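Local coordinates for protein 3-deoxy-D-manno-octulosonate 8-phosphate phosphatase KdsC (Haemophilus influenzae Rd, PDB 1J8D) that hydrolyses 3-deoxy-D-manno-octulosonate 8-phosphate to 3-deoxy-D-manno-octulosonate and inorganic phosphate, a magnesium-dependent step in lipopolysaccharide biosynthesis, at residues 8-13 with 100-105; 44-49 with 151-156; 55-60 with 76-81. All coordinates share one frame; numbering follows the deposited sequence.

Interaction 1: residues 8-13 with 100-105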
ATOM      1  N   ILE A   8     -26.962  20.131   3.528  1.00 37.95           N
ATOM      2  CA  ILE A   8     -26.125  19.796   2.395  1.00 34.20           C
ATOM      3  C   ILE A   8     -26.934  19.130   1.302  1.00 36.13           C
ATOM      4  O   ILE A   8     -27.699  18.187   1.549  1.00 28.82           O
ATOM      5  CB  ILE A   8     -24.948  18.875   2.797  1.00 34.46           C
ATOM      6  CG1 ILE A   8     -23.975  19.634   3.714  1.00 20.76           C
ATOM      7  CG2 ILE A   8     -24.249  18.358   1.542  1.00 28.44           C
ATOM      8  CD1 ILE A   8     -22.819  18.784   4.152  1.00 34.73           C
ATOM      9  N   LYS A   9     -26.769  19.641   0.087  1.00 32.59           N
ATOM     10  CA  LYS A   9     -27.469  19.097  -1.057  1.00 30.97           C
ATOM     11  C   LYS A   9     -26.423  18.779  -2.092  1.00 29.89           C
ATOM     12  O   LYS A   9     -26.699  18.105  -3.091  1.00 32.76           O
ATOM     13  CB  LYS A   9     -28.436  20.147  -1.631  1.00 40.65           C
ATOM     14  CG  LYS A   9     -29.789  20.263  -0.969  1.00 42.93           C
ATOM     15  CD  LYS A   9     -30.694  19.098  -1.405  1.00 56.34           C
ATOM     16  CE  LYS A   9     -32.169  19.309  -0.999  1.00 56.15           C
ATOM     17  NZ  LYS A   9     -33.035  18.169  -1.430  1.00 59.09           N
ATOM     18  N   PHE A  10     -25.194  19.207  -1.830  1.00 29.05           N
ATOM     19  CA  PHE A  10     -24.145  19.061  -2.828  1.00 22.86           C
ATOM     20  C   PHE A  10     -22.769  18.867  -2.240  1.00 26.84           C
ATOM     21  O   PHE A  10     -22.311  19.677  -1.407  1.00 20.26           O
ATOM     22  CB  PHE A  10     -24.177  20.342  -3.667  1.00 26.60           C
ATOM     23  CG  PHE A  10     -23.280  20.345  -4.867  1.00 28.82           C
ATOM     24  CD1 PHE A  10     -23.110  19.195  -5.655  1.00 30.47           C
ATOM     25  CD2 PHE A  10     -22.632  21.532  -5.242  1.00 28.21           C
ATOM     26  CE1 PHE A  10     -22.303  19.233  -6.795  1.00 20.78           C
ATOM     27  CE2 PHE A  10     -21.825  21.590  -6.379  1.00 22.67           C
ATOM     28  CZ  PHE A  10     -21.660  20.434  -7.156  1.00 31.24           C
ATOM     29  N   VAL A  11     -22.093  17.820  -2.708  1.00 20.90           N
ATOM     30  CA  VAL A  11     -20.744  17.527  -2.243  1.00 23.47           C
ATOM     31  C   VAL A  11     -19.720  17.559  -3.372  1.00 24.99           C
ATOM     32  O   VAL A  11     -19.896  16.958  -4.435  1.00 25.69           O
ATOM     33  CB  VAL A  11     -20.702  16.169  -1.546  1.00 26.85           C
ATOM     34  CG1 VAL A  11     -19.315  15.878  -1.028  1.00 29.76           C
ATOM     35  CG2 VAL A  11     -21.699  16.190  -0.398  1.00 20.11           C
ATOM     36  N   ILE A  12     -18.669  18.325  -3.132  1.00 24.18           N
ATOM     37  CA  ILE A  12     -17.580  18.475  -4.065  1.00 18.99           C
ATOM     38  C   ILE A  12     -16.367  17.899  -3.351  1.00 21.81           C
ATOM     39  O   ILE A  12     -16.041  18.306  -2.228  1.00 17.33           O
ATOM     40  CB  ILE A  12     -17.302  19.935  -4.354  1.00 26.58           C
ATOM     41  CG1 ILE A  12     -18.599  20.629  -4.772  1.00 21.97           C
ATOM     42  CG2 ILE A  12     -16.182  20.041  -5.379  1.00 16.44           C
ATOM     43  CD1 ILE A  12     -18.458  22.105  -4.949  1.00 15.27           C
ATOM     44  N   THR A  13     -15.691  16.960  -4.002  1.00 22.04           N
ATOM     45  CA  THR A  13     -14.522  16.328  -3.397  1.00 21.37           C
ATOM     46  C   THR A  13     -13.302  16.506  -4.283  1.00 16.40           C
ATOM     47  O   THR A  13     -13.439  16.548  -5.498  1.00 18.66           O
ATOM     48  CB  THR A  13     -14.762  14.807  -3.234  1.00 17.34           C
ATOM     49  OG1 THR A  13     -13.543  14.156  -2.850  1.00 25.22           O
ATOM     50  CG2 THR A  13     -15.239  14.203  -4.565  1.00 11.96           C
ATOM     51  N   GLU A 100     -24.183  27.515   0.956  1.00 40.66           N
ATOM     52  CA  GLU A 100     -24.620  26.993   2.244  1.00 41.49           C
ATOM     53  C   GLU A 100     -25.171  25.579   2.110  1.00 40.02           C
ATOM     54  O   GLU A 100     -25.428  24.893   3.095  1.00 39.80           O
ATOM     55  CB  GLU A 100     -25.686  27.919   2.852  1.00 46.39           C
ATOM     56  CG  GLU A 100     -25.152  29.277   3.313  1.00 56.66           C
ATOM     57  CD  GLU A 100     -24.857  30.246   2.164  1.00 64.35           C
ATOM     58  OE1 GLU A 100     -24.000  31.147   2.358  1.00 64.93           O
ATOM     59  OE2 GLU A 100     -25.487  30.118   1.080  1.00 63.97           O
ATOM     60  N   GLN A 101     -25.366  25.130   0.888  1.00 37.76           N
ATOM     61  CA  GLN A 101     -25.891  23.785   0.723  1.00 38.90           C
ATOM     62  C   GLN A 101     -24.821  22.844   0.238  1.00 36.91           C
ATOM     63  O   GLN A 101     -25.086  21.659   0.019  1.00 35.46           O
ATOM     64  CB  GLN A 101     -27.041  23.779  -0.278  1.00 37.55           C
ATOM     65  CG  GLN A 101     -28.150  24.731   0.090  1.00 39.28           C
ATOM     66  CD  GLN A 101     -29.252  24.782  -0.952  1.00 40.43           C
ATOM     67  OE1 GLN A 101     -28.993  24.918  -2.160  1.00 32.18           O
ATOM     68  NE2 GLN A 101     -30.489  24.687  -0.492  1.00 35.07           N
ATOM     69  N   THR A 102     -23.607  23.363   0.067  1.00 36.25           N
ATOM     70  CA  THR A 102     -22.563  22.518  -0.447  1.00 28.32           C
ATOM     71  C   THR A 102     -21.379  22.260   0.448  1.00 28.36           C
ATOM     72  O   THR A 102     -20.873  23.152   1.145  1.00 17.60           O
ATOM     73  CB  THR A 102     -22.064  23.005  -1.840  1.00 34.47           C
ATOM     74  OG1 THR A 102     -20.699  23.411  -1.757  1.00 33.42           O
ATOM     75  CG2 THR A 102     -22.908  24.131  -2.346  1.00 30.75           C
ATOM     76  N   ALA A 103     -20.968  20.991   0.411  1.00 24.38           N
ATOM     77  CA  ALA A 103     -19.850  20.495   1.166  1.00 21.24           C
ATOM     78  C   ALA A 103     -18.674  20.238   0.223  1.00 22.49           C
ATOM     79  O   ALA A 103     -18.858  19.832  -0.922  1.00 23.08           O
ATOM     80  CB  ALA A 103     -20.247  19.215   1.856  1.00 24.76           C
ATOM     81  N   TYR A 104     -17.472  20.468   0.728  1.00 20.02           N
ATOM     82  CA  TYR A 104     -16.251  20.231  -0.023  1.00 19.03           C
ATOM     83  C   TYR A 104     -15.318  19.387   0.848  1.00 16.62           C
ATOM     84  O   TYR A 104     -15.171  19.687   2.015  1.00 23.28           O
ATOM     85  CB  TYR A 104     -15.533  21.551  -0.324  1.00 17.62           C
ATOM     86  CG  TYR A 104     -14.312  21.331  -1.187  1.00 25.37           C
ATOM     87  CD1 TYR A 104     -14.421  21.296  -2.579  1.00 26.65           C
ATOM     88  CD2 TYR A 104     -13.055  21.093  -0.616  1.00 24.96           C
ATOM     89  CE1 TYR A 104     -13.307  21.024  -3.387  1.00 25.03           C
ATOM     90  CE2 TYR A 104     -11.933  20.823  -1.412  1.00 29.81           C
ATOM     91  CZ  TYR A 104     -12.079  20.792  -2.806  1.00 27.91           C
ATOM     92  OH  TYR A 104     -10.997  20.554  -3.611  1.00 23.87           O
ATOM     93  N   ILE A 105     -14.686  18.349   0.311  1.00 18.40           N
ATOM     94  CA  ILE A 105     -13.734  17.565   1.115  1.00 20.81           C
ATOM     95  C   ILE A 105     -12.342  17.643   0.469  1.00 20.49           C
ATOM     96  O   ILE A 105     -12.161  17.292  -0.704  1.00 22.01           O
ATOM     97  CB  ILE A 105     -14.215  16.045   1.322  1.00 17.94           C
ATOM     98  CG1 ILE A 105     -13.092  15.205   1.951  1.00 20.41           C
ATOM     99  CG2 ILE A 105     -14.712  15.436   0.013  1.00 17.13           C
ATOM    100  CD1 ILE A 105     -13.494  13.732   2.312  1.00 11.73           C
TER

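Interaction 2: residues 44-49 with 151-156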
ATOM      1  N   ILE A  44     -20.525   7.584  -2.582  1.00 24.60           N
ATOM      2  CA  ILE A  44     -20.943   8.508  -3.596  1.00 25.25           C
ATOM      3  C   ILE A  44     -22.327   8.101  -4.106  1.00 24.72           C
ATOM      4  O   ILE A  44     -23.228   8.932  -4.186  1.00 25.22           O
ATOM      5  CB  ILE A  44     -19.885   8.562  -4.715  1.00 25.37           C
ATOM      6  CG1 ILE A  44     -18.556   9.011  -4.115  1.00 23.94           C
ATOM      7  CG2 ILE A  44     -20.296   9.554  -5.784  1.00 20.66           C
ATOM      8  CD1 ILE A  44     -17.405   8.956  -5.072  1.00 27.92           C
ATOM      9  N   LYS A  45     -22.505   6.822  -4.421  1.00 26.03           N
ATOM     10  CA  LYS A  45     -23.802   6.342  -4.887  1.00 26.27           C
ATOM     11  C   LYS A  45     -24.895   6.548  -3.820  1.00 29.27           C
ATOM     12  O   LYS A  45     -26.013   6.942  -4.136  1.00 33.51           O
ATOM     13  CB  LYS A  45     -23.725   4.862  -5.254  1.00 25.19           C
ATOM     14  CG  LYS A  45     -22.638   4.501  -6.265  1.00 25.96           C
ATOM     15  CD  LYS A  45     -22.846   5.184  -7.596  1.00 29.51           C
ATOM     16  CE  LYS A  45     -24.193   4.838  -8.231  1.00 28.65           C
ATOM     17  NZ  LYS A  45     -24.307   5.309  -9.636  1.00 34.37           N
HETATM   18  N   MSE A  46     -24.580   6.299  -2.554  1.00 27.86           N
HETATM   19  CA  MSE A  46     -25.588   6.493  -1.519  1.00 30.04           C
HETATM   20  C   MSE A  46     -26.014   7.951  -1.387  1.00 29.49           C
HETATM   21  O   MSE A  46     -27.192   8.243  -1.150  1.00 33.13           O
HETATM   22  CB  MSE A  46     -25.084   5.964  -0.179  1.00 25.68           C
HETATM   23  CG  MSE A  46     -24.879   4.489  -0.219  1.00 27.13           C
HETATM   24 SE   MSE A  46     -24.012   3.859   1.318  1.00 24.13          SE
HETATM   25  CE  MSE A  46     -22.548   5.019   1.365  1.00 43.68           C
ATOM     26  N   LEU A  47     -25.052   8.855  -1.557  1.00 25.16           N
ATOM     27  CA  LEU A  47     -25.280  10.295  -1.484  1.00 19.93           C
ATOM     28  C   LEU A  47     -26.203  10.731  -2.633  1.00 25.97           C
ATOM     29  O   LEU A  47     -27.218  11.404  -2.439  1.00 22.40           O
ATOM     30  CB  LEU A  47     -23.928  10.984  -1.612  1.00 21.21           C
ATOM     31  CG  LEU A  47     -23.479  12.056  -0.612  1.00 25.57           C
ATOM     32  CD1 LEU A  47     -24.068  11.841   0.773  1.00 19.07           C
ATOM     33  CD2 LEU A  47     -21.970  12.063  -0.601  1.00 13.34           C
HETATM   34  N   MSE A  48     -25.860  10.307  -3.840  1.00 27.51           N
HETATM   35  CA  MSE A  48     -26.628  10.699  -5.011  1.00 34.00           C
HETATM   36  C   MSE A  48     -28.012  10.111  -4.903  1.00 37.53           C
HETATM   37  O   MSE A  48     -29.004  10.743  -5.262  1.00 39.58           O
HETATM   38  CB  MSE A  48     -25.953  10.191  -6.288  1.00 33.58           C
HETATM   39  CG  MSE A  48     -24.552  10.756  -6.523  1.00 31.97           C
HETATM   40 SE   MSE A  48     -23.734   9.902  -8.009  1.00 27.02          SE
HETATM   41  CE  MSE A  48     -23.992   8.135  -7.485  1.00 22.78           C
ATOM     42  N   ASP A  49     -28.062   8.894  -4.389  1.00 34.47           N
ATOM     43  CA  ASP A  49     -29.305   8.209  -4.236  1.00 31.62           C
ATOM     44  C   ASP A  49     -30.202   8.944  -3.233  1.00 37.07           C
ATOM     45  O   ASP A  49     -31.431   8.887  -3.338  1.00 36.57           O
ATOM     46  CB  ASP A  49     -29.026   6.774  -3.799  1.00 39.80           C
ATOM     47  CG  ASP A  49     -30.287   5.973  -3.627  1.00 42.68           C
ATOM     48  OD1 ASP A  49     -30.973   5.742  -4.648  1.00 42.22           O
ATOM     49  OD2 ASP A  49     -30.587   5.597  -2.465  1.00 40.65           O
HETATM   50  N   MSE A 151     -17.397  10.861   5.587  1.00 28.59           N
HETATM   51  CA  MSE A 151     -18.205  12.068   5.384  1.00 27.70           C
HETATM   52  C   MSE A 151     -19.648  11.820   4.881  1.00 28.99           C
HETATM   53  O   MSE A 151     -20.602  12.401   5.415  1.00 29.51           O
HETATM   54  CB  MSE A 151     -17.493  13.016   4.418  1.00 24.88           C
HETATM   55  CG  MSE A 151     -18.251  14.320   4.158  1.00 24.29           C
HETATM   56 SE   MSE A 151     -17.719  15.140   2.501  1.00 17.96          SE
HETATM   57  CE  MSE A 151     -18.264  13.714   1.316  1.00 14.18           C
ATOM     58  N   SER A 152     -19.821  10.978   3.861  1.00 24.40           N
ATOM     59  CA  SER A 152     -21.165  10.737   3.342  1.00 32.58           C
ATOM     60  C   SER A 152     -22.056  10.050   4.372  1.00 30.27           C
ATOM     61  O   SER A 152     -23.227  10.381   4.492  1.00 30.97           O
ATOM     62  CB  SER A 152     -21.143   9.904   2.051  1.00 27.18           C
ATOM     63  OG  SER A 152     -20.550   8.626   2.224  1.00 35.09           O
ATOM     64  N   ASP A 153     -21.509   9.085   5.099  1.00 26.85           N
ATOM     65  CA  ASP A 153     -22.290   8.414   6.119  1.00 25.99           C
ATOM     66  C   ASP A 153     -22.755   9.526   7.065  1.00 29.25           C
ATOM     67  O   ASP A 153     -23.920   9.592   7.473  1.00 26.90           O
ATOM     68  CB  ASP A 153     -21.430   7.407   6.872  1.00 17.71           C
ATOM     69  CG  ASP A 153     -21.231   6.109   6.106  1.00 25.03           C
ATOM     70  OD1 ASP A 153     -20.410   5.289   6.540  1.00 21.43           O
ATOM     71  OD2 ASP A 153     -21.891   5.890   5.071  1.00 34.11           O
HETATM   72  N   MSE A 154     -21.825  10.411   7.388  1.00 27.97           N
HETATM   73  CA  MSE A 154     -22.102  11.525   8.266  1.00 28.06           C
HETATM   74  C   MSE A 154     -23.224  12.439   7.736  1.00 29.53           C
HETATM   75  O   MSE A 154     -24.053  12.943   8.510  1.00 33.59           O
HETATM   76  CB  MSE A 154     -20.811  12.313   8.470  1.00 34.90           C
HETATM   77  CG  MSE A 154     -20.838  13.309   9.593  1.00 33.22           C
HETATM   78 SE   MSE A 154     -19.119  14.121   9.770  1.00 37.95          SE
HETATM   79  CE  MSE A 154     -18.088  12.649   9.489  1.00 13.05           C
ATOM     80  N   ILE A 155     -23.263  12.663   6.431  1.00 24.98           N
ATOM     81  CA  ILE A 155     -24.300  13.524   5.900  1.00 26.60           C
ATOM     82  C   ILE A 155     -25.628  12.762   5.881  1.00 30.02           C
ATOM     83  O   ILE A 155     -26.678  13.299   6.254  1.00 29.73           O
ATOM     84  CB  ILE A 155     -23.979  14.011   4.463  1.00 27.01           C
ATOM     85  CG1 ILE A 155     -22.653  14.773   4.454  1.00 24.22           C
ATOM     86  CG2 ILE A 155     -25.120  14.896   3.959  1.00 20.54           C
ATOM     87  CD1 ILE A 155     -22.076  15.076   3.070  1.00 20.12           C
ATOM     88  N   LEU A 156     -25.585  11.515   5.438  1.00 24.63           N
ATOM     89  CA  LEU A 156     -26.793  10.716   5.373  1.00 30.61           C
ATOM     90  C   LEU A 156     -27.404  10.509   6.759  1.00 34.04           C
ATOM     91  O   LEU A 156     -28.622  10.599   6.937  1.00 35.63           O
ATOM     92  CB  LEU A 156     -26.489   9.374   4.712  1.00 23.99           C
ATOM     93  CG  LEU A 156     -26.153   9.522   3.232  1.00 23.51           C
ATOM     94  CD1 LEU A 156     -25.929   8.143   2.655  1.00 25.11           C
ATOM     95  CD2 LEU A 156     -27.266  10.252   2.494  1.00 19.86           C
TER

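Interaction 3: residues 55-60 with 76-81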
ATOM      1  N   ALA A  55     -19.897  16.216  -6.862  1.00 23.72           N
ATOM      2  CA  ALA A  55     -19.062  16.672  -7.944  1.00 25.67           C
ATOM      3  C   ALA A  55     -17.625  16.345  -7.552  1.00 25.02           C
ATOM      4  O   ALA A  55     -17.327  16.037  -6.392  1.00 24.60           O
ATOM      5  CB  ALA A  55     -19.239  18.151  -8.172  1.00 15.47           C
ATOM      6  N   VAL A  56     -16.745  16.386  -8.533  1.00 24.35           N
ATOM      7  CA  VAL A  56     -15.346  16.099  -8.308  1.00 24.33           C
ATOM      8  C   VAL A  56     -14.571  17.287  -8.823  1.00 26.88           C
ATOM      9  O   VAL A  56     -14.869  17.846  -9.880  1.00 18.97           O
ATOM     10  CB  VAL A  56     -14.891  14.796  -9.079  1.00 26.38           C
ATOM     11  CG1 VAL A  56     -13.372  14.694  -9.126  1.00 15.10           C
ATOM     12  CG2 VAL A  56     -15.457  13.556  -8.392  1.00 16.40           C
ATOM     13  N   LEU A  57     -13.581  17.678  -8.040  1.00 29.97           N
ATOM     14  CA  LEU A  57     -12.700  18.771  -8.397  1.00 29.34           C
ATOM     15  C   LEU A  57     -11.262  18.281  -8.264  1.00 28.46           C
ATOM     16  O   LEU A  57     -10.857  17.827  -7.204  1.00 28.88           O
ATOM     17  CB  LEU A  57     -12.910  19.963  -7.462  1.00 31.00           C
ATOM     18  CG  LEU A  57     -13.609  21.190  -8.030  1.00 33.05           C
ATOM     19  CD1 LEU A  57     -13.416  22.366  -7.078  1.00 24.90           C
ATOM     20  CD2 LEU A  57     -12.991  21.532  -9.386  1.00 36.10           C
ATOM     21  N   SER A  58     -10.504  18.342  -9.344  1.00 26.66           N
ATOM     22  CA  SER A  58      -9.103  17.945  -9.282  1.00 30.96           C
ATOM     23  C   SER A  58      -8.248  18.820 -10.204  1.00 30.23           C
ATOM     24  O   SER A  58      -8.703  19.280 -11.242  1.00 27.74           O
ATOM     25  CB  SER A  58      -8.940  16.476  -9.670  1.00 24.36           C
ATOM     26  OG  SER A  58      -7.566  16.106  -9.698  1.00 18.39           O
ATOM     27  N   GLY A  59      -7.000  19.058  -9.813  1.00 39.75           N
ATOM     28  CA  GLY A  59      -6.128  19.858 -10.663  1.00 37.97           C
ATOM     29  C   GLY A  59      -5.565  18.966 -11.749  1.00 37.73           C
ATOM     30  O   GLY A  59      -5.089  19.423 -12.763  1.00 37.56           O
ATOM     31  N   ARG A  60      -5.631  17.665 -11.524  1.00 39.21           N
ATOM     32  CA  ARG A  60      -5.118  16.704 -12.475  1.00 38.60           C
ATOM     33  C   ARG A  60      -6.256  16.088 -13.283  1.00 33.66           C
ATOM     34  O   ARG A  60      -7.237  15.603 -12.735  1.00 37.23           O
ATOM     35  CB  ARG A  60      -4.356  15.604 -11.731  1.00 37.31           C
ATOM     36  CG  ARG A  60      -3.241  16.138 -10.863  1.00 44.09           C
ATOM     37  CD  ARG A  60      -2.428  15.030 -10.233  1.00 45.07           C
ATOM     38  NE  ARG A  60      -1.002  15.288 -10.392  1.00 55.97           N
ATOM     39  CZ  ARG A  60      -0.273  14.839 -11.413  1.00 59.01           C
ATOM     40  NH1 ARG A  60      -0.842  14.104 -12.356  1.00 52.53           N
ATOM     41  NH2 ARG A  60       1.026  15.116 -11.494  1.00 60.31           N
ATOM     42  N   LEU A  76     -21.252  16.285 -12.430  1.00 35.61           N
ATOM     43  CA  LEU A  76     -20.544  17.563 -12.403  1.00 33.82           C
ATOM     44  C   LEU A  76     -19.105  17.407 -11.940  1.00 28.99           C
ATOM     45  O   LEU A  76     -18.846  16.804 -10.916  1.00 29.86           O
ATOM     46  CB  LEU A  76     -21.281  18.526 -11.471  1.00 31.40           C
ATOM     47  CG  LEU A  76     -22.796  18.480 -11.689  1.00 32.11           C
ATOM     48  CD1 LEU A  76     -23.537  19.270 -10.611  1.00 29.54           C
ATOM     49  CD2 LEU A  76     -23.081  19.019 -13.081  1.00 36.47           C
ATOM     50  N   PHE A  77     -18.170  17.955 -12.693  1.00 29.98           N
ATOM     51  CA  PHE A  77     -16.772  17.858 -12.309  1.00 35.16           C
ATOM     52  C   PHE A  77     -15.907  18.795 -13.108  1.00 33.53           C
ATOM     53  O   PHE A  77     -16.232  19.115 -14.230  1.00 30.82           O
ATOM     54  CB  PHE A  77     -16.271  16.417 -12.466  1.00 30.43           C
ATOM     55  CG  PHE A  77     -16.485  15.840 -13.833  1.00 34.81           C
ATOM     56  CD1 PHE A  77     -15.503  15.968 -14.825  1.00 32.97           C
ATOM     57  CD2 PHE A  77     -17.666  15.152 -14.131  1.00 30.69           C
ATOM     58  CE1 PHE A  77     -15.702  15.400 -16.119  1.00 37.23           C
ATOM     59  CE2 PHE A  77     -17.883  14.583 -15.404  1.00 32.93           C
ATOM     60  CZ  PHE A  77     -16.899  14.704 -16.404  1.00 35.18           C
ATOM     61  N   PHE A  78     -14.829  19.261 -12.490  1.00 37.75           N
ATOM     62  CA  PHE A  78     -13.872  20.149 -13.136  1.00 42.51           C
ATOM     63  C   PHE A  78     -12.532  19.508 -12.959  1.00 39.41           C
ATOM     64  O   PHE A  78     -12.115  19.210 -11.849  1.00 42.70           O
ATOM     65  CB  PHE A  78     -13.804  21.542 -12.494  1.00 46.92           C
ATOM     66  CG  PHE A  78     -14.715  22.536 -13.115  1.00 52.74           C
ATOM     67  CD1 PHE A  78     -16.010  22.719 -12.624  1.00 59.62           C
ATOM     68  CD2 PHE A  78     -14.304  23.268 -14.217  1.00 57.34           C
ATOM     69  CE1 PHE A  78     -16.901  23.624 -13.225  1.00 60.06           C
ATOM     70  CE2 PHE A  78     -15.180  24.178 -14.831  1.00 66.22           C
ATOM     71  CZ  PHE A  78     -16.486  24.354 -14.331  1.00 65.78           C
ATOM     72  N   LEU A  79     -11.843  19.303 -14.063  1.00 38.99           N
ATOM     73  CA  LEU A  79     -10.545  18.680 -14.005  1.00 38.13           C
ATOM     74  C   LEU A  79      -9.425  19.614 -14.489  1.00 36.99           C
ATOM     75  O   LEU A  79      -9.676  20.634 -15.111  1.00 40.63           O
ATOM     76  CB  LEU A  79     -10.603  17.386 -14.828  1.00 30.02           C
ATOM     77  CG  LEU A  79     -11.016  16.123 -14.075  1.00 31.19           C
ATOM     78  CD1 LEU A  79     -12.257  16.378 -13.226  1.00 19.15           C
ATOM     79  CD2 LEU A  79     -11.211  14.978 -15.062  1.00 20.16           C
ATOM     80  N   GLY A  80      -8.188  19.271 -14.166  1.00 39.85           N
ATOM     81  CA  GLY A  80      -7.068  20.062 -14.623  1.00 44.56           C
ATOM     82  C   GLY A  80      -6.891  21.456 -14.056  1.00 53.08           C
ATOM     83  O   GLY A  80      -5.916  22.126 -14.397  1.00 54.68           O
ATOM     84  N   LYS A  81      -7.798  21.916 -13.200  1.00 54.77           N
ATOM     85  CA  LYS A  81      -7.622  23.251 -12.655  1.00 57.30           C
ATOM     86  C   LYS A  81      -7.214  23.310 -11.192  1.00 54.43           C
ATOM     87  O   LYS A  81      -7.915  22.797 -10.325  1.00 55.93           O
ATOM     88  CB  LYS A  81      -8.881  24.089 -12.884  1.00 62.21           C
ATOM     89  CG  LYS A  81      -8.968  24.642 -14.312  1.00 69.35           C
ATOM     90  CD  LYS A  81      -9.834  25.912 -14.378  1.00 71.00           C
ATOM     91  CE  LYS A  81      -9.754  26.593 -15.750  1.00 65.45           C
ATOM     92  NZ  LYS A  81     -10.531  27.862 -15.780  1.00 61.40           N
TER

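Interaction 1: residues 8-13 with 100-105
F10 to T13 pair in parallel register with T102 to I105, joining two inner neighbours of the six-stranded parallel sheet in this haloacid dehalogenase (HAD) fold; the short strand axes diverge by 19°. Strand 10-13 leads directly to D14 and D16, inferred magnesium ligands.

Backbone bonds fix the register. Q101 O receives two N-H groups where the strands begin: K9 N at 2.6 Å on a nearly straight line, and F10 N at 3.1 Å with a more bent angle of 139°. The ladder continues with A103 N to F10 O (2.6 Å), I12 N to A103 O (2.7 Å) and I105 N to I12 O. CA-H...O contacts supplement it, as where Y104 CA lies 2.9 Å from I12 O.

Side-chain packing occupies both faces, T13 and T102 contributing carbon atoms. On one, the Y104 ring, carried opposite its backbone N (chi1 -176°), puts CD1 3.5 Å from CG2 of I12, whose side chain runs roughly perpendicular to it, while F10 runs beside T102 towards helix 84-95. On the other, A103 CB meets I8 CD1, and I105 CG2 is pressed to 3.3 Å from T13 CB; helix 147-158 lies over V11 and I105.

Polar ends differ in their satisfaction. Y104 OH bonds to D111, whereas the buried T102 OG1 has no polar partner in the model, and I12 CD1 stands 4.1 Å from it.

Interaction 2: residues 44-49 with 151-156
L47 inserts its two methyl groups against S152, I155 and L156, the centre of a helix-helix packing contact on one face of the parallel sheet of this Rossmann-like HAD domain. Helices 38-49 and 147-158 run in roughly the same direction: the short segments cross at 25° with axes 9.5 Å apart, and no hydrogen bond links them. Helix 38-49 also carries K45, probably a substrate ligand as in relatives, which takes no part in the packing itself.

The tight part is purely apolar. With L47 chi1 at -130°, away from the staggered positions, both methyls lie near S152 CB, CD2 at 3.5 Å and CD1 at 3.7 Å. L47 CD1 also lies 4.0 Å from L156 CD2, the two leucine side chains meeting at a slant. V11 of strand 10-13 touches L47, M151 and I155, which seats the helix pair on the sheet. L47 meets S152 through CB, while OG, with chi1 near +60°, turns to its own helix and bonds to R149 O, one turn back.

The looser side is built by selenomethionine M46, whose CB packs 3.7 Å from L156 CD1. Its chain bends at chi3 and brings the terminal CE only within 3.9 Å of D153 OD2, at a slant and without a polar bond; F165 of helix 163-166 touches all three residues. Here the contact borders the subunit interface of the tetramer. D153 divides its carboxylate, OD2 forming a salt bridge with R149 and OD1 a hydrogen bond with Y130 OH of the second subunit.

Interaction 3: residues 55-60 with 76-81
V56 and F77 form the central pair where strand 53-57 meets strand 76-78, the two strands of a beta-alpha-beta crossover whose connecting helix is 63-72. Their short axes are within 4° of parallel, and strand 76-78 is the outermost strand of the main sheet within this chain.

Backbone hydrogen bonds zip the pair. V56 N donates to L76 O at 3.2 Å, F78 N to V56 O at 3.0 Å, and S58 N to F78 O at 3.1 Å, the last nearly straight at 167°. Past the strands, K81 N makes a weak bond to S58 O (3.4 Å), so the contact persists into both loops. CA-H...O contacts fill in between, for instance F77 CA to V56 O at 3.1 Å.

Apolar contacts split between the faces. The L57 and F78 side chains run alongside each other in one direction, with L57 CD2 modelled unusually close to F78 CB, at 3.2 Å; both residues also touch L91 of helix 84-95. On the other face, V56 CB and F77 CB are 4.0 Å apart. There a chi1 of 55° swings the F77 ring back over its own main chain, and the ring leads away from strand 53-57 to R66 and I69 of the crossover helix.

Polar groups gather at the loop end, where S58 follows the strand beside the one leading to D14, a position consistent with the motif II serine or threonine of HAD enzymes. R60, a probable substrate ligand by analogy with relatives, forms salt bridges with E31 and with the C-terminal carboxylate of Q180 of the third subunit. Its backbone is held by an ST turn, in which S58 OG accepts from R60 N at 3.1 Å.

From the N terminus, strand 10-13 enters the sheet first, and interaction 1 closes its loop only when the chain returns at 100-105. Interaction 2 opens within that loop, at 44-49, and closes beyond it at 151-156, so the two cross. Interaction 3, a short closure from 55-60 to 76-81, is nested inside both. Strand 10-13 is shared ground: it borders 53-57, with T13 O 2.8 Å from L57 N as a probable hydrogen bond, and its V11 CG2 packs 3.7 Å from I155 CD1 of interaction 2. Interactions 2 and 3 do not touch. The three join edge strand 76-78 to 53-57, central strands 10-13 and 102-106, and helices 38-49 and 147-158 on one face.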